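Endo-beta-mannanase (Rhizomucor miehei, PDB 4QP0) probably hydrolyses internal beta-1,4-mannosidic linkages in mannans, galactomannans and glucomannans, as a secreted TIM-barrel enzyme of glycoside hydrolase family 5. Local coordinates at residues 148-153 with 204-209; 137-142 with 196-201; 91-96 with 103-108; 152-155 with 160-163. One frame throughout, in Å; residues are numbered along the deposited sequence.

Contact 1 of 4, residues 148-153 with 204-209; sequences HVLNRE and EYIKSI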
loop_
_atom_site.group_PDB
_atom_site.type_symbol
_atom_site.label_atom_id
_atom_site.label_comp_id
_atom_site.label_asym_id
_atom_site.label_seq_id
_atom_site.Cartn_x
_atom_site.Cartn_y
_atom_site.Cartn_z
ATOM N N HIS A 148 -12.432 12.595 6.664
ATOM C CA HIS A 148 -13.710 11.967 6.368
ATOM C C HIS A 148 -13.623 10.467 6.465
ATOM O O HIS A 148 -14.490 9.823 7.061
ATOM C CB HIS A 148 -14.169 12.386 4.978
ATOM C CG HIS A 148 -15.577 11.972 4.651
ATOM N ND1 HIS A 148 -16.586 12.854 4.566
ATOM C CD2 HIS A 148 -16.123 10.721 4.395
ATOM C CE1 HIS A 148 -17.721 12.206 4.267
ATOM N NE2 HIS A 148 -17.438 10.898 4.168
ATOM N N VAL A 149 -12.569 9.897 5.889
ATOM C CA VAL A 149 -12.400 8.449 5.858
ATOM C C VAL A 149 -12.162 7.903 7.263
ATOM O O VAL A 149 -12.834 6.956 7.676
ATOM C CB VAL A 149 -11.272 8.019 4.900
ATOM C CG1 VAL A 149 -10.991 6.526 5.032
ATOM C CG2 VAL A 149 -11.649 8.353 3.468
ATOM N N LEU A 150 -11.239 8.521 8.002
ATOM C CA LEU A 150 -10.921 8.070 9.368
ATOM C C LEU A 150 -12.099 8.227 10.338
ATOM O O LEU A 150 -12.259 7.420 11.259
ATOM C CB LEU A 150 -9.698 8.803 9.938
ATOM C CG LEU A 150 -8.364 8.900 9.190
ATOM C CD1 LEU A 150 -7.264 9.332 10.148
ATOM C CD2 LEU A 150 -7.978 7.608 8.507
ATOM N N ASN A 151 -12.902 9.273 10.126
ATOM C CA ASN A 151 -14.051 9.565 10.985
ATOM C C ASN A 151 -15.318 8.785 10.639
ATOM O O ASN A 151 -16.203 8.641 11.484
ATOM C CB ASN A 151 -14.354 11.068 11.001
ATOM C CG ASN A 151 -13.395 11.845 11.878
ATOM O OD1 ASN A 151 -13.196 11.513 13.048
ATOM N ND2 ASN A 151 -12.795 12.887 11.321
ATOM N N ARG A 152 -15.403 8.283 9.410
ATOM C CA ARG A 152 -16.596 7.585 8.952
ATOM C C ARG A 152 -17.023 6.488 9.914
ATOM O O ARG A 152 -16.203 5.683 10.341
ATOM C CB ARG A 152 -16.393 6.992 7.555
ATOM C CG ARG A 152 -17.693 6.516 6.927
ATOM C CD ARG A 152 -17.499 5.701 5.658
ATOM N NE ARG A 152 -18.684 4.888 5.356
ATOM C CZ ARG A 152 -19.822 5.360 4.842
ATOM N NH1 ARG A 152 -19.962 6.649 4.559
ATOM N NH2 ARG A 152 -20.827 4.535 4.610
ATOM N N GLU A 153 -18.308 6.472 10.259
ATOM C CA GLU A 153 -18.893 5.327 10.949
ATOM C C GLU A 153 -19.202 4.228 9.929
ATOM O O GLU A 153 -19.724 4.503 8.839
ATOM C CB GLU A 153 -20.173 5.728 11.684
ATOM C CG GLU A 153 -20.759 4.635 12.569
ATOM C CD GLU A 153 -22.105 5.014 13.160
ATOM O OE1 GLU A 153 -23.095 5.109 12.399
ATOM O OE2 GLU A 153 -22.175 5.202 14.390
ATOM N N GLU A 204 1.584 13.090 10.102
ATOM C CA GLU A 204 1.240 13.773 11.350
ATOM C C GLU A 204 -0.244 14.120 11.401
ATOM O O GLU A 204 -0.881 13.944 12.436
ATOM C CB GLU A 204 2.118 15.004 11.597
ATOM C CG GLU A 204 3.474 14.662 12.208
ATOM C CD GLU A 204 4.479 15.812 12.169
ATOM O OE1 GLU A 204 4.122 16.931 11.721
ATOM O OE2 GLU A 204 5.642 15.586 12.584
ATOM N N TYR A 205 -0.800 14.576 10.282
ATOM C CA TYR A 205 -2.237 14.858 10.225
ATOM C C TYR A 205 -3.072 13.603 10.503
ATOM O O TYR A 205 -4.057 13.674 11.238
ATOM C CB TYR A 205 -2.643 15.503 8.898
ATOM C CG TYR A 205 -4.118 15.853 8.828
ATOM C CD1 TYR A 205 -4.635 16.944 9.540
ATOM C CD2 TYR A 205 -5.003 15.090 8.057
ATOM C CE1 TYR A 205 -5.988 17.261 9.483
ATOM C CE2 TYR A 205 -6.356 15.398 7.994
ATOM C CZ TYR A 205 -6.841 16.485 8.704
ATOM O OH TYR A 205 -8.180 16.792 8.641
ATOM N N ILE A 206 -2.679 12.468 9.920
ATOM C CA ILE A 206 -3.323 11.187 10.235
ATOM C C ILE A 206 -3.189 10.883 11.729
ATOM O O ILE A 206 -4.177 10.532 12.377
ATOM C CB ILE A 206 -2.782 10.011 9.376
ATOM C CG1 ILE A 206 -3.149 10.213 7.903
ATOM C CG2 ILE A 206 -3.317 8.667 9.873
ATOM C CD1 ILE A 206 -2.460 9.252 6.956
ATOM N N LYS A 207 -1.991 11.051 12.283
ATOM C CA LYS A 207 -1.768 10.763 13.702
ATOM C C LYS A 207 -2.603 11.611 14.675
ATOM O O LYS A 207 -2.996 11.122 15.738
ATOM C CB LYS A 207 -0.278 10.842 14.053
ATOM C CG LYS A 207 0.548 9.662 13.547
ATOM C CD LYS A 207 0.215 8.357 14.266
ATOM C CE LYS A 207 1.164 7.255 13.829
ATOM N NZ LYS A 207 1.117 6.087 14.744
ATOM N N SER A 208 -2.884 12.865 14.308
ATOM C CA SER A 208 -3.679 13.762 15.154
ATOM C C SER A 208 -5.151 13.351 15.259
ATOM O O SER A 208 -5.764 13.525 16.309
ATOM C CB SER A 208 -3.540 15.233 14.708
ATOM O OG SER A 208 -4.256 15.503 13.512
ATOM N N ILE A 209 -5.718 12.806 14.183
ATOM C CA ILE A 209 -7.063 12.211 14.246
ATOM C C ILE A 209 -7.044 10.785 14.826
ATOM O O ILE A 209 -7.817 10.453 15.728
ATOM C CB ILE A 209 -7.754 12.185 12.864
ATOM C CG1 ILE A 209 -7.836 13.599 12.250
ATOM C CG2 ILE A 209 -9.126 11.529 12.959
ATOM C CD1 ILE A 209 -8.965 14.465 12.776
#
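Helix-to-helix apolar packing at the C-terminal ends of helices 136-151 and 192-209 joins Leu-150 and Asn-151 to Ile-206 and Ile-209 in the outer layer of the TIM barrel. The backbones stay well separated, the nearest pair of CA atoms being those of Leu-150 and Ile-209 at 7.5 Å, so side chains bridge the gap. One methyl does most of this: Leu-150 CD1 lies 4.0 Å from Ile-209 CB and also 4.0 Å from Ile-206 CG2, fitting between two residues that lie three apart on the facing helix. The CG2 branch of each isoleucine is the one turned to this methyl. In Ile-206 it stands opposite the backbone N across the CA-CB bond, with CG1 beside that N (chi1 -66°). At the more exposed margin the Asn-151 side chain crosses Ile-209 at about a right angle, and its OD1 comes within 4.1 Å of Ile-209 CG2. That oxygen finds its polar partner in Lys-162, whose NZ hydrogen-bonds to it. Deeper in, Trp-170 of strand 167-171 touches both Leu-150 and Ile-206, so the pair of helices closes over the barrel wall at this point. The total buried area is modest, 183 Å². Cohesion here therefore rests on dispersion and burial of methyl groups, while the amide oxygen at the edge is satisfied by a lysine beyond the two helices.

Contact 2 of 4, residues 137-142 with 196-201; sequences EMIDSF and TAWIKE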
loop_
_atom_site.group_PDB
_atom_site.type_symbol
_atom_site.label_atom_id
_atom_site.label_comp_id
_atom_site.label_asym_id
_atom_site.label_seq_id
_atom_site.Cartn_x
_atom_site.Cartn_y
_atom_site.Cartn_z
ATOM N N GLU A 137 -3.851 24.501 -1.001
ATOM C CA GLU A 137 -5.228 24.202 -1.410
ATOM C C GLU A 137 -5.418 22.703 -1.710
ATOM O O GLU A 137 -6.367 22.090 -1.228
ATOM C CB GLU A 137 -5.626 25.068 -2.616
ATOM C CG GLU A 137 -7.112 25.358 -2.744
ATOM C CD GLU A 137 -7.479 25.923 -4.103
ATOM N N MET A 138 -4.506 22.120 -2.489
ATOM C CA MET A 138 -4.534 20.678 -2.810
ATOM C C MET A 138 -4.363 19.782 -1.572
ATOM O O MET A 138 -5.082 18.788 -1.418
ATOM C CB MET A 138 -3.476 20.321 -3.870
ATOM C CG MET A 138 -3.848 20.697 -5.304
ATOM S SD MET A 138 -2.527 20.417 -6.504
ATOM C CE MET A 138 -3.026 21.460 -7.865
ATOM N N ILE A 139 -3.414 20.142 -0.708
ATOM C CA ILE A 139 -3.152 19.439 0.556
ATOM C C ILE A 139 -4.377 19.449 1.490
ATOM O O ILE A 139 -4.646 18.461 2.180
ATOM C CB ILE A 139 -1.920 20.042 1.294
ATOM C CG1 ILE A 139 -0.648 19.909 0.440
ATOM C CG2 ILE A 139 -1.720 19.405 2.668
ATOM C CD1 ILE A 139 0.535 20.734 0.922
ATOM N N ASP A 140 -5.109 20.566 1.508
ATOM C CA ASP A 140 -6.299 20.702 2.359
ATOM C C ASP A 140 -7.461 19.822 1.901
ATOM O O ASP A 140 -8.296 19.405 2.717
ATOM C CB ASP A 140 -6.731 22.163 2.460
ATOM C CG ASP A 140 -5.848 22.962 3.394
ATOM O OD1 ASP A 140 -5.161 22.347 4.240
ATOM O OD2 ASP A 140 -5.845 24.206 3.290
ATOM N N SER A 141 -7.492 19.541 0.600
ATOM C CA SER A 141 -8.469 18.636 0.012
ATOM C C SER A 141 -8.114 17.181 0.319
ATOM O O SER A 141 -9.005 16.352 0.533
ATOM C CB SER A 141 -8.556 18.859 -1.496
ATOM O OG SER A 141 -9.619 18.123 -2.066
ATOM N N PHE A 142 -6.818 16.870 0.338
ATOM C CA PHE A 142 -6.369 15.542 0.741
ATOM C C PHE A 142 -6.659 15.347 2.224
ATOM O O PHE A 142 -7.147 14.289 2.631
ATOM C CB PHE A 142 -4.883 15.316 0.410
ATOM C CG PHE A 142 -4.420 13.879 0.581
ATOM C CD1 PHE A 142 -5.311 12.803 0.449
ATOM C CD2 PHE A 142 -3.076 13.598 0.853
ATOM C CE1 PHE A 142 -4.877 11.490 0.611
ATOM C CE2 PHE A 142 -2.640 12.282 1.008
ATOM C CZ PHE A 142 -3.539 11.231 0.888
ATOM N N THR A 196 9.739 14.270 1.378
ATOM C CA THR A 196 9.790 13.868 2.781
ATOM C C THR A 196 8.965 14.785 3.690
ATOM O O THR A 196 8.275 14.302 4.595
ATOM C CB THR A 196 11.251 13.781 3.268
ATOM O OG1 THR A 196 11.918 12.737 2.546
ATOM C CG2 THR A 196 11.332 13.501 4.767
ATOM N N ALA A 197 9.028 16.093 3.446
ATOM C CA ALA A 197 8.256 17.057 4.237
ATOM C C ALA A 197 6.740 16.896 4.034
ATOM O O ALA A 197 5.964 16.995 4.980
ATOM C CB ALA A 197 8.706 18.481 3.939
ATOM N N TRP A 198 6.329 16.630 2.800
ATOM C CA TRP A 198 4.931 16.333 2.513
ATOM C C TRP A 198 4.497 15.077 3.212
ATOM O O TRP A 198 3.394 15.009 3.747
ATOM C CB TRP A 198 4.714 16.223 1.008
ATOM C CG TRP A 198 3.344 15.724 0.624
ATOM C CD1 TRP A 198 2.154 16.440 0.604
ATOM C CD2 TRP A 198 2.978 14.368 0.188
ATOM N NE1 TRP A 198 1.109 15.648 0.201
ATOM C CE2 TRP A 198 1.532 14.397 -0.070
ATOM C CE3 TRP A 198 3.674 13.186 -0.013
ATOM C CZ2 TRP A 198 0.838 13.273 -0.495
ATOM C CZ3 TRP A 198 2.966 12.062 -0.454
ATOM C CH2 TRP A 198 1.584 12.107 -0.692
ATOM N N ILE A 199 5.372 14.076 3.235
ATOM C CA ILE A 199 5.099 12.816 3.941
ATOM C C ILE A 199 4.972 13.061 5.439
ATOM O O ILE A 199 4.157 12.427 6.109
ATOM C CB ILE A 199 6.219 11.778 3.703
ATOM C CG1 ILE A 199 6.284 11.369 2.222
ATOM C CG2 ILE A 199 6.066 10.574 4.633
ATOM C CD1 ILE A 199 5.140 10.490 1.750
ATOM N N LYS A 200 5.790 13.980 5.950
ATOM C CA LYS A 200 5.843 14.281 7.377
ATOM C C LYS A 200 4.500 14.803 7.883
ATOM O O LYS A 200 3.916 14.217 8.803
ATOM C CB LYS A 200 6.964 15.287 7.661
ATOM C CG LYS A 200 7.196 15.607 9.130
ATOM C CD LYS A 200 8.421 16.492 9.288
ATOM C CE LYS A 200 8.833 16.637 10.743
ATOM N NZ LYS A 200 7.966 17.605 11.464
ATOM N N GLU A 201 4.004 15.881 7.266
ATOM C CA GLU A 201 2.796 16.552 7.746
ATOM C C GLU A 201 1.504 15.773 7.498
ATOM O O GLU A 201 0.578 15.843 8.304
ATOM C CB GLU A 201 2.694 17.981 7.190
ATOM C CG GLU A 201 2.063 18.095 5.812
ATOM C CD GLU A 201 1.687 19.522 5.468
ATOM O OE1 GLU A 201 1.981 19.951 4.328
ATOM O OE2 GLU A 201 1.104 20.217 6.334
#
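Phe-142 brings CE2 to within 3.9 Å of Trp-198 CZ2, on the benzo ring of the indole, and the two side chains cross at about a right angle. Both reach across from helices whose local axes are 12.6 Å apart and cross at -38°, a spacing that long aromatic side chains can fill. Trp-198 gets there because its CG stands trans to the backbone N (chi1 172°), which carries the indole towards helix 136-151 although its CB sets off obliquely. Ile-139 meets the same indole more loosely, at its edge and near its plane, with CG1 4.5 Å from Trp-198 CD1. The outer methyl of Ile-139, CD1, lies 3.8 Å from Glu-201 OE1, so one carboxylate oxygen rests against the isoleucine, the two side chains crossing at about a right angle. Its other oxygen, OE2, has Lys-143 NZ as a long, weak ion-pair partner. Further rings extend the cluster: Phe-132 meets Phe-142, and Tyr-133 meets Trp-198. Three of the four touching residues are buried and the fourth, Glu-201, is partly exposed. The interface thus grades from an aromatic interior to an acidic margin, and its cohesion comes from van der Waals contact and burial, with no polar bond joining the two segments.

Contact 3 of 4, residues 91-96 with 103-108; sequences YIIQQA and LIFTLN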
loop_
_atom_site.group_PDB
_atom_site.type_symbol
_atom_site.label_atom_id
_atom_site.label_comp_id
_atom_site.label_asym_id
_atom_site.label_seq_id
_atom_site.Cartn_x
_atom_site.Cartn_y
_atom_site.Cartn_z
ATOM N N TYR A 91 -18.531 -2.614 3.663
ATOM C CA TYR A 91 -18.773 -4.028 3.431
ATOM C C TYR A 91 -17.470 -4.818 3.408
ATOM O O TYR A 91 -17.412 -5.943 3.912
ATOM C CB TYR A 91 -19.584 -4.246 2.152
ATOM C CG TYR A 91 -19.924 -5.701 1.908
ATOM C CD1 TYR A 91 -20.965 -6.327 2.602
ATOM C CD2 TYR A 91 -19.192 -6.463 0.993
ATOM C CE1 TYR A 91 -21.270 -7.667 2.383
ATOM C CE2 TYR A 91 -19.490 -7.802 0.770
ATOM C CZ TYR A 91 -20.525 -8.395 1.461
ATOM O OH TYR A 91 -20.809 -9.719 1.229
ATOM N N ILE A 92 -16.423 -4.223 2.840
ATOM C CA ILE A 92 -15.109 -4.866 2.797
ATOM C C ILE A 92 -14.572 -5.096 4.211
ATOM O O ILE A 92 -14.167 -6.215 4.552
ATOM C CB ILE A 92 -14.105 -4.071 1.938
ATOM C CG1 ILE A 92 -14.470 -4.201 0.459
ATOM C CG2 ILE A 92 -12.682 -4.570 2.164
ATOM C CD1 ILE A 92 -13.838 -3.146 -0.428
ATOM N N ILE A 93 -14.605 -4.047 5.030
ATOM C CA ILE A 93 -14.156 -4.122 6.424
ATOM C C ILE A 93 -14.922 -5.186 7.202
ATOM O O ILE A 93 -14.364 -5.825 8.091
ATOM C CB ILE A 93 -14.319 -2.770 7.153
ATOM C CG1 ILE A 93 -13.615 -1.640 6.391
ATOM C CG2 ILE A 93 -13.780 -2.848 8.579
ATOM C CD1 ILE A 93 -13.925 -0.260 6.942
ATOM N N GLN A 94 -16.202 -5.347 6.870
ATOM C CA GLN A 94 -17.094 -6.267 7.573
ATOM C C GLN A 94 -16.699 -7.718 7.294
ATOM O O GLN A 94 -16.531 -8.505 8.221
ATOM C CB GLN A 94 -18.545 -6.023 7.153
ATOM C CG GLN A 94 -19.564 -6.798 7.973
ATOM C CD GLN A 94 -20.923 -6.871 7.305
ATOM O OE1 GLN A 94 -21.943 -6.544 7.917
ATOM N NE2 GLN A 94 -20.949 -7.302 6.045
ATOM N N GLN A 95 -16.545 -8.039 6.012
ATOM C CA GLN A 95 -16.145 -9.370 5.576
ATOM C C GLN A 95 -14.715 -9.691 5.978
ATOM O O GLN A 95 -14.391 -10.859 6.249
ATOM C CB GLN A 95 -16.320 -9.525 4.063
ATOM C CG GLN A 95 -17.761 -9.458 3.584
ATOM C CD GLN A 95 -18.703 -10.274 4.441
ATOM O OE1 GLN A 95 -19.769 -9.796 4.832
ATOM N NE2 GLN A 95 -18.311 -11.507 4.751
ATOM N N ALA A 96 -13.864 -8.663 6.031
ATOM C CA ALA A 96 -12.504 -8.844 6.541
ATOM C C ALA A 96 -12.555 -9.313 7.997
ATOM O O ALA A 96 -12.030 -10.387 8.327
ATOM C CB ALA A 96 -11.691 -7.567 6.401
ATOM N N LEU A 103 -6.639 -5.219 7.234
ATOM C CA LEU A 103 -6.619 -4.419 6.007
ATOM C C LEU A 103 -5.605 -3.295 6.044
ATOM O O LEU A 103 -5.563 -2.541 7.006
ATOM C CB LEU A 103 -7.997 -3.808 5.749
ATOM C CG LEU A 103 -9.174 -4.691 5.344
ATOM C CD1 LEU A 103 -10.471 -3.995 5.703
ATOM C CD2 LEU A 103 -9.143 -5.016 3.858
ATOM N N ILE A 104 -4.799 -3.175 4.991
ATOM C CA ILE A 104 -3.931 -2.006 4.809
ATOM C C ILE A 104 -4.554 -1.114 3.735
ATOM O O ILE A 104 -4.551 -1.458 2.557
ATOM C CB ILE A 104 -2.482 -2.395 4.417
ATOM C CG1 ILE A 104 -1.812 -3.238 5.517
ATOM C CG2 ILE A 104 -1.645 -1.160 4.166
ATOM C CD1 ILE A 104 -0.449 -3.781 5.144
ATOM N N PHE A 105 -5.108 0.018 4.150
ATOM C CA PHE A 105 -5.797 0.918 3.227
ATOM C C PHE A 105 -4.858 1.987 2.708
ATOM O O PHE A 105 -4.243 2.716 3.489
ATOM C CB PHE A 105 -7.002 1.587 3.902
ATOM C CG PHE A 105 -8.248 0.729 3.952
ATOM C CD1 PHE A 105 -8.754 0.120 2.802
ATOM C CD2 PHE A 105 -8.946 0.566 5.146
ATOM C CE1 PHE A 105 -9.907 -0.660 2.855
ATOM C CE2 PHE A 105 -10.099 -0.210 5.200
ATOM C CZ PHE A 105 -10.578 -0.820 4.055
ATOM N N THR A 106 -4.746 2.081 1.386
ATOM C CA THR A 106 -3.923 3.108 0.753
ATOM C C THR A 106 -4.840 4.260 0.345
ATOM O O THR A 106 -5.872 4.046 -0.291
ATOM C CB THR A 106 -3.154 2.531 -0.455
ATOM O OG1 THR A 106 -2.462 1.337 -0.056
ATOM C CG2 THR A 106 -2.135 3.527 -0.995
ATOM N N LEU A 107 -4.474 5.481 0.718
ATOM C CA LEU A 107 -5.423 6.601 0.655
ATOM C C LEU A 107 -5.365 7.464 -0.604
ATOM O O LEU A 107 -6.204 8.354 -0.800
ATOM C CB LEU A 107 -5.287 7.474 1.904
ATOM C CG LEU A 107 -5.795 6.870 3.214
ATOM C CD1 LEU A 107 -5.221 7.621 4.399
ATOM C CD2 LEU A 107 -7.318 6.844 3.276
ATOM N N ASN A 108 -4.377 7.199 -1.452
ATOM C CA ASN A 108 -4.148 7.960 -2.675
ATOM C C ASN A 108 -3.208 7.149 -3.563
ATOM O O ASN A 108 -2.722 6.089 -3.148
ATOM C CB ASN A 108 -3.538 9.327 -2.345
ATOM C CG ASN A 108 -3.935 10.410 -3.333
ATOM O OD1 ASN A 108 -4.148 10.149 -4.518
ATOM N ND2 ASN A 108 -4.025 11.645 -2.844
#
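Helix 91-96 runs at 161° to strand 103-106, nearly antiparallel, with their axes 10.7 Å apart and the CA atoms of Ala-96 and Leu-103 closest at 7.4 Å. This is the alpha-to-beta connection of a (beta/alpha)8 barrel, in which helix 87-98 runs back along the outside of the wall before strand 102-106 enters it. Leu-103 and Phe-105, two apart on the strand, both point outward to the helix. Leu-103 divides its methyls: CD1 sits 3.8 Å from Ala-96 CB and equally near Ile-93 CA, whereas CD2 turns to Ile-92 CG2 at 3.9 Å. With CG beside the backbone N (chi1 -70°) and chi2 157°, the two methyls reach residues one helical turn apart, Ile-92 and Ala-96. The small side chain of Ala-96 is consistent with this close approach to the helix backbone. Ile-93 then serves two partners, since its CG1 also meets the rim of Phe-105, lying in the ring plane 3.9 Å from CZ. One face of that phenyl ring is approached by Leu-103 CB of its own strand, 4.2 Å above the plane and off centre. Phe-41 of helix 34-47 touches Ala-96, and Val-52 of strand 51-55 touches Leu-103, continuing the packing to the neighbouring helix and strand. All five touching residues are buried, and every contact between them is carbon to carbon. The helix is therefore held to the barrel by shape fit and exclusion of water, without directional bonds between the two segments.

Contact 4 of 4, residues 152-155 with 160-163; sequences RENS and KYKD
A single beta bridge, Glu-153 with Lys-160, pinches the loop that leads from helix 136-151 to strand 167-171. The CA atoms of these two residues stand 4.1 Å apart. Beside them Tyr-161 N donates to Arg-152 O at 3.0 Å, with an N-H...O angle of 152° and the donor nearly in line with the carbonyl bond. The same oxygen receives a CA-H...O contact from Lys-160 CA at 3.2 Å, so two donors converge on one carbonyl just where the chain has left the helix. The side chains reinforce the pairing. Arg-152 CB lies over the centre of the Tyr-161 ring, 4.2 Å from the centroid and 5° off the normal, a CH-pi contact. From there the extended arginine runs alongside the tyrosine in the same direction, bringing CD to within 3.5 Å of the phenol OH. The guanidinium is turned 71° from the ring plane, so the two flat groups do not stack. Asn-154 approaches the ring at its edge through its CA. Both polar ends share a partner outside the loop: Asp-90 forms a salt bridge with Arg-152 NH2 and a hydrogen bond with Tyr-161 OH. Since Asp-90 belongs to helix 87-98, the pinched loop is tied to that helix, while the buried ring of Tyr-161 also packs on Ile-89 and Ile-93 there and on Ile-167 and Trp-170 of strand 167-171.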
loop_
_atom_site.group_PDB
_atom_site.type_symbol
_atom_site.label_atom_id
_atom_site.label_comp_id
_atom_site.label_asym_id
_atom_site.label_seq_id
_atom_site.Cartn_x
_atom_site.Cartn_y
_atom_site.Cartn_z
ATOM N N ARG A 152 -15.403 8.283 9.410
ATOM C CA ARG A 152 -16.596 7.585 8.952
ATOM C C ARG A 152 -17.023 6.488 9.914
ATOM O O ARG A 152 -16.203 5.683 10.341
ATOM C CB ARG A 152 -16.393 6.992 7.555
ATOM C CG ARG A 152 -17.693 6.516 6.927
ATOM C CD ARG A 152 -17.499 5.701 5.658
ATOM N NE ARG A 152 -18.684 4.888 5.356
ATOM C CZ ARG A 152 -19.822 5.360 4.842
ATOM N NH1 ARG A 152 -19.962 6.649 4.559
ATOM N NH2 ARG A 152 -20.827 4.535 4.610
ATOM N N GLU A 153 -18.308 6.472 10.259
ATOM C CA GLU A 153 -18.893 5.327 10.949
ATOM C C GLU A 153 -19.202 4.228 9.929
ATOM O O GLU A 153 -19.724 4.503 8.839
ATOM C CB GLU A 153 -20.173 5.728 11.684
ATOM C CG GLU A 153 -20.759 4.635 12.569
ATOM C CD GLU A 153 -22.105 5.014 13.160
ATOM O OE1 GLU A 153 -23.095 5.109 12.399
ATOM O OE2 GLU A 153 -22.175 5.202 14.390
ATOM N N ASN A 154 -18.891 2.988 10.287
ATOM C CA ASN A 154 -19.217 1.858 9.431
ATOM C C ASN A 154 -20.720 1.673 9.466
ATOM O O ASN A 154 -21.281 1.354 10.513
ATOM C CB ASN A 154 -18.519 0.597 9.929
ATOM C CG ASN A 154 -18.550 -0.531 8.914
ATOM O OD1 ASN A 154 -19.615 -0.932 8.429
ATOM N ND2 ASN A 154 -17.376 -1.054 8.592
ATOM N N SER A 155 -21.373 1.867 8.323
ATOM C CA SER A 155 -22.837 1.801 8.263
ATOM C C SER A 155 -23.400 0.391 8.481
ATOM O O SER A 155 -24.603 0.232 8.698
ATOM C CB SER A 155 -23.363 2.413 6.958
ATOM O OG SER A 155 -23.091 1.583 5.840
ATOM N N LYS A 160 -16.393 3.361 13.973
ATOM C CA LYS A 160 -15.654 4.370 13.214
ATOM C C LYS A 160 -14.386 3.718 12.675
ATOM O O LYS A 160 -13.819 2.842 13.332
ATOM C CB LYS A 160 -15.295 5.578 14.083
ATOM C CG LYS A 160 -16.490 6.350 14.624
ATOM C CD LYS A 160 -16.090 7.721 15.150
ATOM C CE LYS A 160 -17.235 8.363 15.915
ATOM N NZ LYS A 160 -16.898 9.737 16.383
ATOM N N TYR A 161 -13.955 4.135 11.481
ATOM C CA TYR A 161 -12.750 3.586 10.847
ATOM C C TYR A 161 -11.551 3.694 11.774
ATOM O O TYR A 161 -10.884 2.688 12.047
ATOM C CB TYR A 161 -12.461 4.287 9.521
ATOM C CG TYR A 161 -13.338 3.847 8.373
ATOM C CD1 TYR A 161 -14.567 3.209 8.598
ATOM C CD2 TYR A 161 -12.955 4.085 7.060
ATOM C CE1 TYR A 161 -15.373 2.807 7.546
ATOM C CE2 TYR A 161 -13.763 3.696 5.998
ATOM C CZ TYR A 161 -14.966 3.056 6.246
ATOM O OH TYR A 161 -15.758 2.665 5.189
ATOM N N LYS A 162 -11.310 4.901 12.286
ATOM C CA LYS A 162 -10.205 5.146 13.205
ATOM C C LYS A 162 -10.226 4.276 14.476
ATOM O O LYS A 162 -9.202 4.119 15.139
ATOM C CB LYS A 162 -10.135 6.626 13.571
ATOM C CG LYS A 162 -11.343 7.157 14.314
ATOM C CD LYS A 162 -11.257 8.669 14.441
ATOM C CE LYS A 162 -12.317 9.201 15.394
ATOM N NZ LYS A 162 -12.361 10.695 15.442
ATOM N N ASP A 163 -11.388 3.728 14.820
ATOM C CA ASP A 163 -11.499 2.890 16.010
ATOM C C ASP A 163 -11.597 1.405 15.654
ATOM O O ASP A 163 -11.775 0.569 16.535
ATOM C CB ASP A 163 -12.690 3.318 16.871
ATOM C CG ASP A 163 -12.557 4.747 17.391
ATOM O OD1 ASP A 163 -11.438 5.170 17.760
ATOM O OD2 ASP A 163 -13.588 5.449 17.437
#

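The four contacts form a connected network of packing in the TIM barrel. Contacts 1 and 2 lie 14 Å apart, centre to centre, along the same pair of helices. Contact 4 starts where contact 1 ends, sharing Arg-152 and Glu-153, and a probable hydrogen bond from Lys-162 N to Leu-150 O (2.9 Å) joins them. Contact 3 meets contact 4 through Ile-93 CD1 and Tyr-161 CE1, 3.4 Å apart, and contact 1 through Leu-107. It also touches contact 2 where Phe-142 CE1 lies 3.6 Å from Asn-108 ND2. Contacts 2 and 4 remain separate, about 12 Å between nearest atoms. In TIM-barrel glycosidases of this family the active site lies at the C-terminal ends of the barrel strands.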